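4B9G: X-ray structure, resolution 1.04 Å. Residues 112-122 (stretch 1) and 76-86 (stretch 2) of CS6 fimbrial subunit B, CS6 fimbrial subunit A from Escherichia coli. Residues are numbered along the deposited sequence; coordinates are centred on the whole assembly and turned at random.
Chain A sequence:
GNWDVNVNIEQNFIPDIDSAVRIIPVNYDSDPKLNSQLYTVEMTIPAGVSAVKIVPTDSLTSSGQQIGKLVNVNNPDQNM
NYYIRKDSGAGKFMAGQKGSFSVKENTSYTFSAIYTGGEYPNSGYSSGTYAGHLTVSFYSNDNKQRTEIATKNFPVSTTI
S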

# COMPACT_ATOMS: atom_id res chain seq x y z
N SER A 112 1.43 -5.59 3.25
CA SER A 112 0.55 -6.25 2.37
C SER A 112 -0.69 -5.39 2.04
O SER A 112 -1.25 -4.75 2.93
CB SER A 112 0.20 -7.64 2.86
OG SER A 112 -0.37 -7.47 4.05
N ALA A 113 -1.11 -5.42 0.78
CA ALA A 113 -2.39 -4.85 0.34
C ALA A 113 -3.45 -5.93 0.45
O ALA A 113 -3.34 -6.97 -0.22
CB ALA A 113 -2.26 -4.37 -1.11
N ILE A 114 -4.45 -5.70 1.29
CA ILE A 114 -5.44 -6.71 1.65
C ILE A 114 -6.81 -6.38 1.03
O ILE A 114 -7.38 -5.32 1.29
CB ILE A 114 -5.60 -6.80 3.19
CG1 ILE A 114 -4.23 -7.07 3.84
CG2 ILE A 114 -6.63 -7.85 3.56
CD1 ILE A 114 -3.55 -8.30 3.34
N TYR A 115 -7.31 -7.30 0.20
CA TYR A 115 -8.57 -7.13 -0.51
C TYR A 115 -9.75 -7.07 0.45
O TYR A 115 -9.90 -7.94 1.34
CB TYR A 115 -8.74 -8.30 -1.48
CG TYR A 115 -10.00 -8.24 -2.31
CD1 TYR A 115 -10.07 -7.48 -3.47
CD2 TYR A 115 -11.14 -8.95 -1.92
CE1 TYR A 115 -11.23 -7.43 -4.23
CE2 TYR A 115 -12.31 -8.91 -2.69
CZ TYR A 115 -12.34 -8.15 -3.85
OH TYR A 115 -13.50 -8.08 -4.59
N THR A 116 -10.62 -6.08 0.24
CA THR A 116 -11.80 -5.90 1.09
C THR A 116 -13.12 -5.89 0.34
O THR A 116 -14.18 -5.80 0.97
CB THR A 116 -11.75 -4.59 1.86
OG1 THR A 116 -11.74 -3.49 0.94
CG2 THR A 116 -10.58 -4.52 2.72
N GLY A 117 -13.09 -5.95 -0.99
CA GLY A 117 -14.30 -5.88 -1.80
C GLY A 117 -14.02 -5.13 -3.08
O GLY A 117 -12.87 -4.86 -3.39
N GLY A 118 -15.05 -4.76 -3.83
CA GLY A 118 -14.82 -4.03 -5.06
C GLY A 118 -16.07 -3.88 -5.89
O GLY A 118 -17.17 -4.14 -5.44
N GLU A 119 -15.85 -3.41 -7.12
CA GLU A 119 -16.89 -3.19 -8.10
C GLU A 119 -16.61 -4.09 -9.31
O GLU A 119 -15.53 -4.02 -9.93
CB GLU A 119 -16.92 -1.72 -8.52
CG GLU A 119 -17.19 -0.74 -7.39
CD GLU A 119 -18.55 -0.93 -6.75
OE1 GLU A 119 -19.51 -1.32 -7.46
OE2 GLU A 119 -18.68 -0.68 -5.52
N TYR A 120 -17.57 -4.93 -9.63
CA TYR A 120 -17.45 -5.86 -10.72
C TYR A 120 -18.84 -6.28 -11.18
O TYR A 120 -19.80 -6.22 -10.41
CB TYR A 120 -16.67 -7.10 -10.28
CG TYR A 120 -17.03 -7.60 -8.90
CD1 TYR A 120 -18.06 -8.51 -8.70
CD2 TYR A 120 -16.32 -7.16 -7.79
CE1 TYR A 120 -18.37 -8.97 -7.43
CE2 TYR A 120 -16.62 -7.61 -6.53
CZ TYR A 120 -17.64 -8.51 -6.35
OH TYR A 120 -17.93 -8.95 -5.07
N PRO A 121 -18.96 -6.69 -12.45
CA PRO A 121 -20.26 -7.15 -12.92
C PRO A 121 -20.59 -8.51 -12.32
O PRO A 121 -19.80 -9.13 -11.61
CB PRO A 121 -20.08 -7.24 -14.44
CG PRO A 121 -18.64 -7.41 -14.65
CD PRO A 121 -17.94 -6.70 -13.52
N ASN A 122 -21.80 -8.98 -12.59
CA ASN A 122 -22.26 -10.24 -12.00
C ASN A 122 -21.39 -11.44 -12.29
O ASN A 122 -21.36 -12.40 -11.51
CB ASN A 122 -23.68 -10.52 -12.44
CG ASN A 122 -24.69 -9.61 -11.78
OD1 ASN A 122 -24.37 -8.89 -10.83
ND2 ASN A 122 -25.91 -9.63 -12.28
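Stretch 2, residues 76-86: PDQNMNYYIRK

The apolar centre of the contact is formed by Ile114 and Tyr83, whose side chains share one face of an antiparallel sheet. Tyr83 (chi1 64°, p) turns its ring over its partner, so that Ile114 CB lies 3.9 Å from the centroid of the Tyr83 ring, 18° off the normal, a CH-pi contact; at the edge of the same ring, Thr116 CG2 packs 3.3 Å from Tyr83 CD2. The other face carries Ala113, Tyr115, Met80, Tyr82 and Ile84. Here Ala113 CB meets Tyr82 CD2 at 3.4 Å, and Met80 CB reaches the edge of the Tyr115 ring, 3.8 Å from Tyr115 CE1.

Residues 79-86 form an extended strand that runs antiparallel to strand 112-119, with axes at 142° and a closest approach of 4.5 Å. Backbone hydrogen bonds come in pairs: Ile114 N to Tyr83 O at 2.8 Å and Tyr83 N to Ile114 O at 3.1 Å, then Arg85 N to Ser112 O and Ser112 N to Arg85 O, both 2.9 Å. Between these pairs, Ala113 faces Ile84 with their CA atoms 4.7 Å apart.

The regular alternation is interrupted at Asn81, which addresses two successive residues: its O accepts from Thr116 N at 2.9 Å, whereas its N donates to Gly117 O at 2.8 Å. Next, Gly118 lies close to Met80 (CA to CA 4.3 Å), where a CB on Gly118 would clash with Asn79 O.

At the polar edge, Asn79 N to Glu119 O and Glu119 N to Asn79 O close the ladder, each at 3.0 Å. The Glu119 carboxylate makes no direct hydrogen bond to strand 79-86; a water links the two stretches, accepting from Asn81 ND2 at 2.9 Å and donating to Glu119 OE2 at 2.8 Å. Beyond the strands, Pro121 CD rests 3.9 Å from Gln78 CD.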

# COMPACT_ATOMS: atom_id res chain seq x y z
N PRO A 76 -12.56 0.68 -16.82
CA PRO A 76 -12.55 1.53 -15.63
C PRO A 76 -13.67 1.23 -14.63
O PRO A 76 -13.56 1.68 -13.50
CB PRO A 76 -12.73 2.94 -16.22
CG PRO A 76 -13.38 2.73 -17.54
CD PRO A 76 -12.81 1.45 -18.05
N ASP A 77 -14.70 0.50 -15.02
CA ASP A 77 -15.80 0.18 -14.11
C ASP A 77 -15.51 -1.00 -13.18
O ASP A 77 -16.33 -1.31 -12.32
CB ASP A 77 -17.10 -0.09 -14.89
CG ASP A 77 -17.52 1.06 -15.76
OD1 ASP A 77 -17.30 2.23 -15.37
OD2 ASP A 77 -18.09 0.80 -16.84
N GLN A 78 -14.37 -1.66 -13.36
CA GLN A 78 -13.99 -2.79 -12.51
C GLN A 78 -12.81 -2.41 -11.63
O GLN A 78 -11.78 -1.94 -12.13
CB GLN A 78 -13.63 -3.99 -13.38
CG GLN A 78 -14.78 -4.50 -14.19
CD GLN A 78 -14.45 -5.79 -14.91
OE1 GLN A 78 -13.70 -6.61 -14.41
NE2 GLN A 78 -15.02 -5.97 -16.08
N ASN A 79 -12.96 -2.57 -10.32
CA ASN A 79 -11.90 -2.19 -9.41
C ASN A 79 -11.95 -3.02 -8.13
O ASN A 79 -12.98 -3.62 -7.80
CB ASN A 79 -11.97 -0.69 -9.13
CG ASN A 79 -13.30 -0.29 -8.52
OD1 ASN A 79 -13.70 -0.79 -7.48
ND2 ASN A 79 -14.02 0.57 -9.21
N MET A 80 -10.81 -3.05 -7.45
CA MET A 80 -10.63 -3.79 -6.20
C MET A 80 -10.29 -2.80 -5.10
O MET A 80 -9.37 -2.00 -5.25
CB MET A 80 -9.48 -4.79 -6.36
CG MET A 80 -9.69 -5.79 -7.47
SD MET A 80 -8.25 -6.85 -7.61
CE MET A 80 -8.75 -7.96 -8.93
N ASN A 81 -11.00 -2.89 -3.98
CA ASN A 81 -10.71 -2.11 -2.80
C ASN A 81 -9.74 -2.85 -1.87
O ASN A 81 -9.82 -4.07 -1.73
CB ASN A 81 -12.00 -1.87 -2.01
CG ASN A 81 -13.01 -1.06 -2.77
OD1 ASN A 81 -12.67 -0.17 -3.52
ND2 ASN A 81 -14.28 -1.38 -2.57
N TYR A 82 -8.86 -2.11 -1.19
CA TYR A 82 -7.90 -2.74 -0.30
C TYR A 82 -7.40 -1.77 0.76
O TYR A 82 -7.52 -0.56 0.59
CB TYR A 82 -6.70 -3.31 -1.08
CG TYR A 82 -5.76 -2.26 -1.63
CD1 TYR A 82 -6.00 -1.63 -2.85
CD2 TYR A 82 -4.62 -1.91 -0.93
CE1 TYR A 82 -5.12 -0.68 -3.34
CE2 TYR A 82 -3.73 -0.97 -1.42
CZ TYR A 82 -3.98 -0.36 -2.63
OH TYR A 82 -3.05 0.54 -3.13
N TYR A 83 -6.79 -2.31 1.81
CA TYR A 83 -6.07 -1.51 2.79
C TYR A 83 -4.67 -2.09 2.99
O TYR A 83 -4.39 -3.25 2.62
CB TYR A 83 -6.80 -1.44 4.15
CG TYR A 83 -6.93 -2.75 4.86
CD1 TYR A 83 -5.95 -3.21 5.72
CD2 TYR A 83 -8.06 -3.54 4.64
CE1 TYR A 83 -6.10 -4.43 6.37
CE2 TYR A 83 -8.22 -4.75 5.28
CZ TYR A 83 -7.24 -5.19 6.14
OH TYR A 83 -7.39 -6.38 6.81
N ILE A 84 -3.79 -1.31 3.60
CA ILE A 84 -2.41 -1.72 3.88
C ILE A 84 -2.27 -2.24 5.32
O ILE A 84 -2.65 -1.56 6.29
CB ILE A 84 -1.43 -0.53 3.66
CG1 ILE A 84 -1.41 -0.14 2.18
CG2 ILE A 84 -0.04 -0.85 4.20
CD1 ILE A 84 -0.69 -1.10 1.24
N ARG A 85 -1.72 -3.45 5.46
CA ARG A 85 -1.42 -4.10 6.73
C ARG A 85 0.11 -4.21 6.87
O ARG A 85 0.79 -4.59 5.91
CB ARG A 85 -2.03 -5.50 6.73
CG ARG A 85 -1.89 -6.24 8.05
CD ARG A 85 -2.53 -7.62 8.02
NE ARG A 85 -1.75 -8.54 7.20
CZ ARG A 85 -2.24 -9.56 6.51
NH1 ARG A 85 -3.53 -9.85 6.51
NH2 ARG A 85 -1.42 -10.30 5.79
N LYS A 86 0.64 -3.87 8.05
CA LYS A 86 2.07 -4.11 8.30
C LYS A 86 2.27 -5.56 8.71
O LYS A 86 1.63 -6.02 9.66
CB LYS A 86 2.58 -3.18 9.40
CG LYS A 86 4.07 -3.34 9.66
CD LYS A 86 4.64 -2.31 10.65
CE LYS A 86 4.08 -2.38 12.06
NZ LYS A 86 4.48 -3.62 12.74
O HOH W 1 -15.56 -2.89 -0.36
O HOH W 2 -16.79 -0.21 -3.53